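Local coordinates for Agap007691-pb (Anopheles gambiae, PDB 5C98), which is of unknown function but belongs to the serpin family, whose members are generally inhibitors of serine proteases, at residues M52-L56 against F113-F117; E221-K225 against Q252-I257; V283-P289 against F321-L327. The contacts are given in a common frame with arbitrary orientation. Where two conformers were deposited one is given. Numbering follows the deposited sequence.

Interaction 1: residues M52-L56 against F113-F117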
# COMPACT_ATOMS: atom_id res chain seq x y z
N MET A 52 4.71 -12.67 -9.23
CA MET A 52 5.87 -13.01 -10.05
C MET A 52 6.36 -14.41 -9.74
O MET A 52 6.96 -15.06 -10.60
CB MET A 52 7.00 -12.00 -9.82
CG MET A 52 6.64 -10.57 -10.13
SD MET A 52 8.07 -9.48 -10.18
CE MET A 52 8.57 -9.51 -8.46
N PHE A 53 6.14 -14.89 -8.52
CA PHE A 53 6.59 -16.24 -8.17
C PHE A 53 5.59 -17.32 -8.55
O PHE A 53 5.92 -18.50 -8.46
CB PHE A 53 6.88 -16.27 -6.67
CG PHE A 53 8.00 -15.38 -6.28
CD1 PHE A 53 9.29 -15.85 -6.31
CD2 PHE A 53 7.78 -14.04 -5.97
CE1 PHE A 53 10.36 -15.03 -5.97
CE2 PHE A 53 8.85 -13.20 -5.65
CZ PHE A 53 10.13 -13.71 -5.65
N TYR A 54 4.37 -16.96 -8.95
CA TYR A 54 3.37 -17.97 -9.28
C TYR A 54 3.83 -18.97 -10.33
O TYR A 54 3.58 -20.17 -10.14
CB TYR A 54 2.10 -17.25 -9.73
CG TYR A 54 0.92 -18.08 -10.16
CD1 TYR A 54 0.26 -18.89 -9.25
CD2 TYR A 54 0.41 -17.96 -11.44
CE1 TYR A 54 -0.84 -19.60 -9.61
CE2 TYR A 54 -0.69 -18.67 -11.82
CZ TYR A 54 -1.33 -19.48 -10.90
OH TYR A 54 -2.45 -20.19 -11.26
N PRO A 55 4.49 -18.56 -11.41
CA PRO A 55 4.94 -19.56 -12.39
C PRO A 55 5.99 -20.52 -11.85
O PRO A 55 6.20 -21.58 -12.46
CB PRO A 55 5.50 -18.71 -13.54
CG PRO A 55 4.99 -17.33 -13.29
CD PRO A 55 4.81 -17.19 -11.84
N LEU A 56 6.65 -20.18 -10.75
CA LEU A 56 7.72 -20.99 -10.16
C LEU A 56 7.22 -21.87 -9.04
O LEU A 56 7.99 -22.61 -8.44
CB LEU A 56 8.80 -20.05 -9.61
CG LEU A 56 9.30 -19.04 -10.64
CD1 LEU A 56 10.58 -18.39 -10.18
CD2 LEU A 56 9.51 -19.67 -12.00
N PHE A 113 13.72 -18.98 -13.74
CA PHE A 113 13.71 -17.82 -12.85
C PHE A 113 14.44 -16.65 -13.51
O PHE A 113 13.97 -15.51 -13.47
CB PHE A 113 14.38 -18.17 -11.53
CG PHE A 113 14.48 -17.00 -10.59
CD1 PHE A 113 13.43 -16.64 -9.77
CD2 PHE A 113 15.62 -16.24 -10.55
CE1 PHE A 113 13.51 -15.55 -8.93
CE2 PHE A 113 15.70 -15.15 -9.69
CZ PHE A 113 14.64 -14.81 -8.89
N GLU A 114 15.60 -16.91 -14.09
CA GLU A 114 16.34 -15.85 -14.77
C GLU A 114 15.53 -15.25 -15.90
O GLU A 114 15.45 -14.03 -16.05
CB GLU A 114 17.65 -16.41 -15.32
CG GLU A 114 18.68 -16.76 -14.26
CD GLU A 114 19.92 -17.44 -14.86
OE1 GLU A 114 19.80 -18.08 -15.94
OE2 GLU A 114 21.01 -17.31 -14.26
N ARG A 115 14.91 -16.10 -16.73
CA ARG A 115 14.11 -15.58 -17.84
C ARG A 115 13.01 -14.67 -17.32
O ARG A 115 12.80 -13.56 -17.82
CB ARG A 115 13.52 -16.74 -18.65
CG ARG A 115 12.68 -16.26 -19.85
CD ARG A 115 12.00 -17.41 -20.61
NE ARG A 115 11.04 -18.15 -19.79
CZ ARG A 115 9.75 -17.81 -19.61
NH1 ARG A 115 9.25 -16.75 -20.21
NH2 ARG A 115 8.96 -18.57 -18.85
N LEU A 116 12.29 -15.13 -16.30
CA LEU A 116 11.14 -14.38 -15.82
C LEU A 116 11.56 -13.12 -15.07
O LEU A 116 11.00 -12.04 -15.30
CB LEU A 116 10.27 -15.28 -14.93
CG LEU A 116 9.48 -16.34 -15.66
CD1 LEU A 116 8.87 -17.28 -14.64
CD2 LEU A 116 8.41 -15.69 -16.52
N PHE A 117 12.55 -13.23 -14.19
CA PHE A 117 12.87 -12.12 -13.30
C PHE A 117 13.88 -11.15 -13.90
O PHE A 117 13.92 -9.99 -13.47
CB PHE A 117 13.32 -12.65 -11.94
CG PHE A 117 12.18 -13.06 -11.05
CD1 PHE A 117 11.40 -14.18 -11.32
CD2 PHE A 117 11.85 -12.30 -9.93
CE1 PHE A 117 10.35 -14.54 -10.51
CE2 PHE A 117 10.78 -12.67 -9.11
CZ PHE A 117 10.03 -13.78 -9.41
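F117 pushes its ring edge against the face of the F53 ring: the centroids lie 4.8 Å apart with the planes at 52°, and F53 CZ comes within 3.7 Å of F117 CE2. This edge-to-face pair packs beside the central serpin sheet, where the loop after helix 43-51 runs alongside helix 111-119. The two run past each other in opposite senses, so that M52 lies nearest F117 and L56 nearest F113. F113 and F117 are one helical turn apart, joined by the F117 N to F113 O hydrogen bond of 2.8 Å, and with L116 they present an apolar surface to the loop. On the loop side a short 3-10 turn, closed by L56 N to F53 O at 2.9 Å, brings L56 round to that surface. L56 CD1 meets the edge of the F113 ring at F113 CD1 (3.4 Å) and approaches F117 CE1 at 3.9 Å, while L56 CD2 lies 3.6 Å from L116 CD1. P55 CB extends the same patch, 3.8 Å from L116 CD1. Beyond the two segments, F113 and F117 rest on V103 and V101 of strand 95-104, F53 reaches L169 and L171 of strand 169-177, and helix 75-89 borders M52 and P55. No hydrogen bond crosses the contact. M52 adds a Met-aromatic contact, SD to the F117 centroid 5.0 Å and oblique, with M52 CB 3.5 Å from F117 CZ. Its buried carbonyl has no polar partner in the model: M52 O faces a ring carbon, F117 CE1, at 3.4 Å.

Interaction 2: residues E221-K225 against Q252-I257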
# COMPACT_ATOMS: atom_id res chain seq x y z
N GLU A 221 -25.04 4.39 7.20
CA GLU A 221 -24.85 3.00 7.62
C GLU A 221 -23.42 2.75 8.09
O GLU A 221 -23.19 2.06 9.09
CB GLU A 221 -25.23 2.04 6.50
N LEU A 222 -22.42 3.29 7.38
CA LEU A 222 -21.03 3.19 7.79
C LEU A 222 -20.70 4.14 8.92
O LEU A 222 -19.70 3.94 9.62
CB LEU A 222 -20.16 3.52 6.59
CG LEU A 222 -18.72 3.02 6.47
CD1 LEU A 222 -18.53 1.60 6.96
CD2 LEU A 222 -18.34 3.10 5.00
N ARG A 223 -21.55 5.14 9.14
CA ARG A 223 -21.38 6.15 10.19
C ARG A 223 -20.17 7.04 9.91
O ARG A 223 -19.34 7.25 10.79
CB ARG A 223 -21.31 5.56 11.60
CG ARG A 223 -22.30 4.47 11.92
CD ARG A 223 -23.70 4.99 11.88
NE ARG A 223 -24.04 5.93 12.93
CZ ARG A 223 -25.07 6.76 12.85
NH1 ARG A 223 -25.85 6.77 11.76
NH2 ARG A 223 -25.33 7.60 13.84
N CYS A 224 -20.09 7.59 8.71
CA CYS A 224 -19.00 8.49 8.39
C CYS A 224 -19.40 9.51 7.34
O CYS A 224 -20.31 9.28 6.54
CB CYS A 224 -17.74 7.73 7.97
SG CYS A 224 -17.96 6.78 6.44
N LYS A 225 -18.71 10.65 7.37
CA LYS A 225 -18.68 11.58 6.26
C LYS A 225 -17.60 11.15 5.27
O LYS A 225 -16.61 10.51 5.65
CB LYS A 225 -18.33 12.97 6.75
CG LYS A 225 -19.39 13.67 7.54
CD LYS A 225 -18.97 15.09 7.90
CE LYS A 225 -20.07 15.81 8.61
NZ LYS A 225 -19.68 17.18 9.00
N GLN A 252 -14.59 0.96 14.03
CA GLN A 252 -15.87 0.49 13.52
C GLN A 252 -15.97 0.66 12.01
O GLN A 252 -16.49 -0.21 11.30
CB GLN A 252 -17.02 1.22 14.22
CG GLN A 252 -18.38 0.65 13.88
CD GLN A 252 -19.51 1.47 14.47
OE1 GLN A 252 -19.45 1.91 15.62
NE2 GLN A 252 -20.54 1.70 13.67
N ILE A 253 -15.49 1.79 11.48
CA ILE A 253 -15.51 2.00 10.04
C ILE A 253 -14.57 1.01 9.36
O ILE A 253 -14.92 0.40 8.35
CB ILE A 253 -15.10 3.46 9.72
CG1 ILE A 253 -16.26 4.45 9.92
CG2 ILE A 253 -14.64 3.60 8.26
CD1 ILE A 253 -16.83 4.56 11.29
N VAL A 254 -13.36 0.87 9.89
CA VAL A 254 -12.37 0.02 9.25
C VAL A 254 -12.87 -1.42 9.20
O VAL A 254 -12.73 -2.10 8.18
CB VAL A 254 -11.05 0.07 10.03
CG1 VAL A 254 -10.06 -1.03 9.54
CG2 VAL A 254 -10.42 1.43 9.91
N ASN A 255 -13.49 -1.89 10.29
CA ASN A 255 -13.94 -3.28 10.29
C ASN A 255 -15.22 -3.47 9.50
O ASN A 255 -15.48 -4.57 8.99
CB ASN A 255 -14.11 -3.75 11.72
CG ASN A 255 -12.80 -4.12 12.34
OD1 ASN A 255 -11.93 -4.68 11.67
ND2 ASN A 255 -12.64 -3.82 13.62
N SER A 256 -16.03 -2.44 9.36
CA SER A 256 -17.32 -2.54 8.68
C SER A 256 -17.20 -2.49 7.17
O SER A 256 -18.01 -3.11 6.47
CB SER A 256 -18.22 -1.39 9.13
OG SER A 256 -18.65 -1.52 10.48
N ILE A 257 -16.22 -1.75 6.64
CA ILE A 257 -16.27 -1.36 5.24
C ILE A 257 -16.09 -2.57 4.32
O ILE A 257 -15.22 -3.42 4.52
CB ILE A 257 -15.23 -0.26 4.96
CG1 ILE A 257 -15.49 0.36 3.57
CG2 ILE A 257 -13.84 -0.80 5.13
CD1 ILE A 257 -14.55 1.54 3.27
O HOH W 1 -19.43 1.47 10.90
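Q252 starts the helical side: its NE2 lies 3.7 Å from R223 CG and donates to water 1 at 3.0 Å. One residue on, I253 reaches the turn between strands 204-219 and 224-230 with its CD1, 3.4 Å from L222 O and 3.7 Å from R223 O, while its CG1 meets C224 CB at 4.1 Å. R223 has left-handed backbone angles (67/51) and with C224 forms a G1 beta bulge opposite H219; its guanidinium turns back to N220 O. S256 OG donates to Q252 O (2.7 Å), and S256 CB packs on L222 CD1 at 3.7 Å. I257, just past the helix, adds a further apolar contact to L222, its CG1 4.2 Å from L222 CD2. Water 1 also donates to L222 O (2.8 Å) and to S256 OG (3.1 Å). Between these two segments, a serpin beta-hairpin turn and a helix end, the contact is thus apolar plus one bridging water, with no direct hydrogen bond.

Interaction 3: residues V283-P289 against F321-L327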
# COMPACT_ATOMS: atom_id res chain seq x y z
N VAL A 283 2.14 9.75 5.87
CA VAL A 283 2.28 8.42 6.45
C VAL A 283 3.39 7.75 5.68
O VAL A 283 3.38 7.74 4.45
CB VAL A 283 0.97 7.60 6.37
CG1 VAL A 283 1.16 6.17 6.87
CG2 VAL A 283 -0.10 8.26 7.21
N ARG A 284 4.39 7.25 6.39
CA ARG A 284 5.46 6.47 5.79
C ARG A 284 5.66 5.28 6.70
O ARG A 284 6.19 5.43 7.80
CB ARG A 284 6.74 7.29 5.68
CG ARG A 284 7.83 6.53 4.92
CD ARG A 284 9.16 7.17 5.03
NE ARG A 284 9.28 8.35 4.18
CZ ARG A 284 9.34 9.60 4.62
NH1 ARG A 284 9.25 9.89 5.91
NH2 ARG A 284 9.49 10.59 3.74
N GLU A 285 5.21 4.10 6.26
CA GLU A 285 5.05 2.97 7.16
C GLU A 285 5.56 1.69 6.53
O GLU A 285 5.18 1.35 5.40
CB GLU A 285 3.59 2.80 7.58
CG GLU A 285 3.03 3.90 8.51
CD GLU A 285 3.66 3.96 9.89
OE1 GLU A 285 4.19 2.93 10.38
OE2 GLU A 285 3.63 5.06 10.50
N LYS A 286 6.41 0.99 7.27
CA LYS A 286 6.91 -0.32 6.92
C LYS A 286 5.99 -1.37 7.52
O LYS A 286 5.65 -1.29 8.72
CB LYS A 286 8.32 -0.49 7.49
CG LYS A 286 8.98 -1.83 7.21
CD LYS A 286 10.44 -1.85 7.64
CE LYS A 286 10.60 -1.81 9.13
NZ LYS A 286 12.00 -1.47 9.49
N THR A 287 5.57 -2.34 6.71
CA THR A 287 4.68 -3.41 7.14
C THR A 287 5.23 -4.73 6.66
O THR A 287 6.18 -4.79 5.88
CB THR A 287 3.26 -3.20 6.62
OG1 THR A 287 3.28 -3.14 5.18
CG2 THR A 287 2.69 -1.90 7.16
N ASP A 288 4.58 -5.82 7.07
CA ASP A 288 5.08 -7.18 6.87
C ASP A 288 3.98 -8.00 6.22
O ASP A 288 3.21 -8.68 6.90
CB ASP A 288 5.49 -7.77 8.22
CG ASP A 288 6.24 -9.08 8.08
OD1 ASP A 288 6.28 -9.64 6.98
OD2 ASP A 288 6.82 -9.56 9.10
N PRO A 289 3.89 -7.98 4.89
CA PRO A 289 2.95 -8.88 4.20
C PRO A 289 3.05 -10.33 4.60
O PRO A 289 2.05 -11.06 4.52
CB PRO A 289 3.31 -8.67 2.72
CG PRO A 289 3.86 -7.30 2.66
CD PRO A 289 4.47 -6.98 3.99
N PHE A 321 8.88 -10.93 3.18
CA PHE A 321 8.25 -9.98 2.25
C PHE A 321 7.91 -8.76 3.07
O PHE A 321 7.04 -8.84 3.94
CB PHE A 321 7.01 -10.60 1.60
CG PHE A 321 6.35 -9.74 0.54
CD1 PHE A 321 6.94 -8.58 0.08
CD2 PHE A 321 5.12 -10.11 0.01
CE1 PHE A 321 6.32 -7.78 -0.91
CE2 PHE A 321 4.51 -9.31 -0.95
CZ PHE A 321 5.11 -8.17 -1.40
N ILE A 322 8.60 -7.65 2.83
CA ILE A 322 8.38 -6.38 3.50
C ILE A 322 7.87 -5.36 2.50
O ILE A 322 8.38 -5.28 1.38
CB ILE A 322 9.68 -5.87 4.16
CG1 ILE A 322 10.17 -6.85 5.23
CG2 ILE A 322 9.48 -4.49 4.75
CD1 ILE A 322 9.23 -7.08 6.38
N GLN A 323 6.90 -4.56 2.92
CA GLN A 323 6.38 -3.45 2.15
C GLN A 323 6.62 -2.14 2.89
O GLN A 323 6.57 -2.09 4.12
CB GLN A 323 4.90 -3.59 1.86
CG GLN A 323 4.31 -2.51 1.00
CD GLN A 323 2.90 -2.83 0.53
OE1 GLN A 323 1.94 -2.79 1.30
NE2 GLN A 323 2.77 -3.16 -0.74
N HIS A 324 6.87 -1.07 2.14
CA HIS A 324 7.00 0.27 2.71
C HIS A 324 6.25 1.23 1.81
O HIS A 324 6.46 1.24 0.59
CB HIS A 324 8.48 0.67 2.81
CG HIS A 324 8.80 1.58 3.95
ND1 HIS A 324 9.93 1.42 4.73
CD2 HIS A 324 8.17 2.68 4.42
CE1 HIS A 324 9.98 2.37 5.63
NE2 HIS A 324 8.92 3.16 5.48
N CYS A 325 5.32 1.97 2.39
CA CYS A 325 4.45 2.85 1.63
C CYS A 325 4.59 4.28 2.11
O CYS A 325 4.90 4.53 3.28
CB CYS A 325 3.00 2.44 1.79
SG CYS A 325 2.58 0.88 0.93
N TYR A 326 4.33 5.20 1.20
CA TYR A 326 4.42 6.63 1.47
C TYR A 326 3.25 7.36 0.83
O TYR A 326 2.85 7.05 -0.29
CB TYR A 326 5.71 7.17 0.87
CG TYR A 326 5.86 8.70 0.94
CD1 TYR A 326 6.29 9.32 2.09
CD2 TYR A 326 5.56 9.49 -0.16
CE1 TYR A 326 6.41 10.74 2.17
CE2 TYR A 326 5.68 10.89 -0.11
CZ TYR A 326 6.13 11.49 1.04
OH TYR A 326 6.27 12.89 1.11
N LEU A 327 2.74 8.35 1.56
CA LEU A 327 1.74 9.30 1.10
C LEU A 327 1.93 10.59 1.88
O LEU A 327 2.16 10.54 3.09
CB LEU A 327 0.32 8.77 1.39
CG LEU A 327 -0.82 9.76 1.16
CD1 LEU A 327 -1.01 10.11 -0.33
CD2 LEU A 327 -2.10 9.20 1.71
O HOH W 2 9.33 5.00 7.48
O HOH W 3 1.63 -4.55 3.49
O HOH W 4 8.79 -10.74 6.01
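K286, with chi1 and chi2 both t, lays its CB over the H324 ring, 3.9 Å from the centroid, before its amine leads away to a salt bridge with D159. H324 sits between chi1 wells (-149°), which places ND1 on F154 O and NE2 2.7 Å from water 2, itself bound to R284 O. R284, also t, runs beside Y326 (R284 NH2 to Y326 CE1 3.5 Å), and its NE reaches E150 O. On the opposite face of the sheet, T287 in its p rotamer shares water 3 with extended Q323, T287 OG1 and Q323 OE1 each 2.8 Å from it; Q323 NE2 goes to S173 OG. Where the strand ends, D288 takes the N-cap position of helix 289-295, and P289 lays CG squarely over the F321 ring (4.0 Å from its centroid). The antiparallel strands 283-287 and 321-327 of the central serpin sheet make six backbone hydrogen bonds, from T287 N to Q323 O (2.8 Å) to C325 N to E285 O (3.1 Å). Strand 320-328 also pairs with strand 169-177, where the reactive loop inserts in inhibitory serpins; because the six main-chain bonds to 283-287 lie along its other edge, they would probably survive such an opening.

How the interactions relate
By nearest atoms interactions 1 and 3 are closest, about 7 Å; the centres of interaction 3 and of each of the others are 24 Å apart. Helix 43-51 links 1 and 3: it packs V46 and A49 on F321, then runs directly into 52-56. Strand 169-177 receives side chains from both, L171 touching F53 and F321 alike. Interaction 2 stands apart, on the opposite side of the chain's centre from interaction 1 (centres 40 Å apart) and about 13 Å from interaction 3 by nearest atoms. The strands of 2 and 3 are nonetheless connected, 224-230 pairing with 204-219 and that with 270-287. Strand 320-328 leads toward the unmodelled residues 335-343, which probably belong to the mobile reactive loop expected in a serpin.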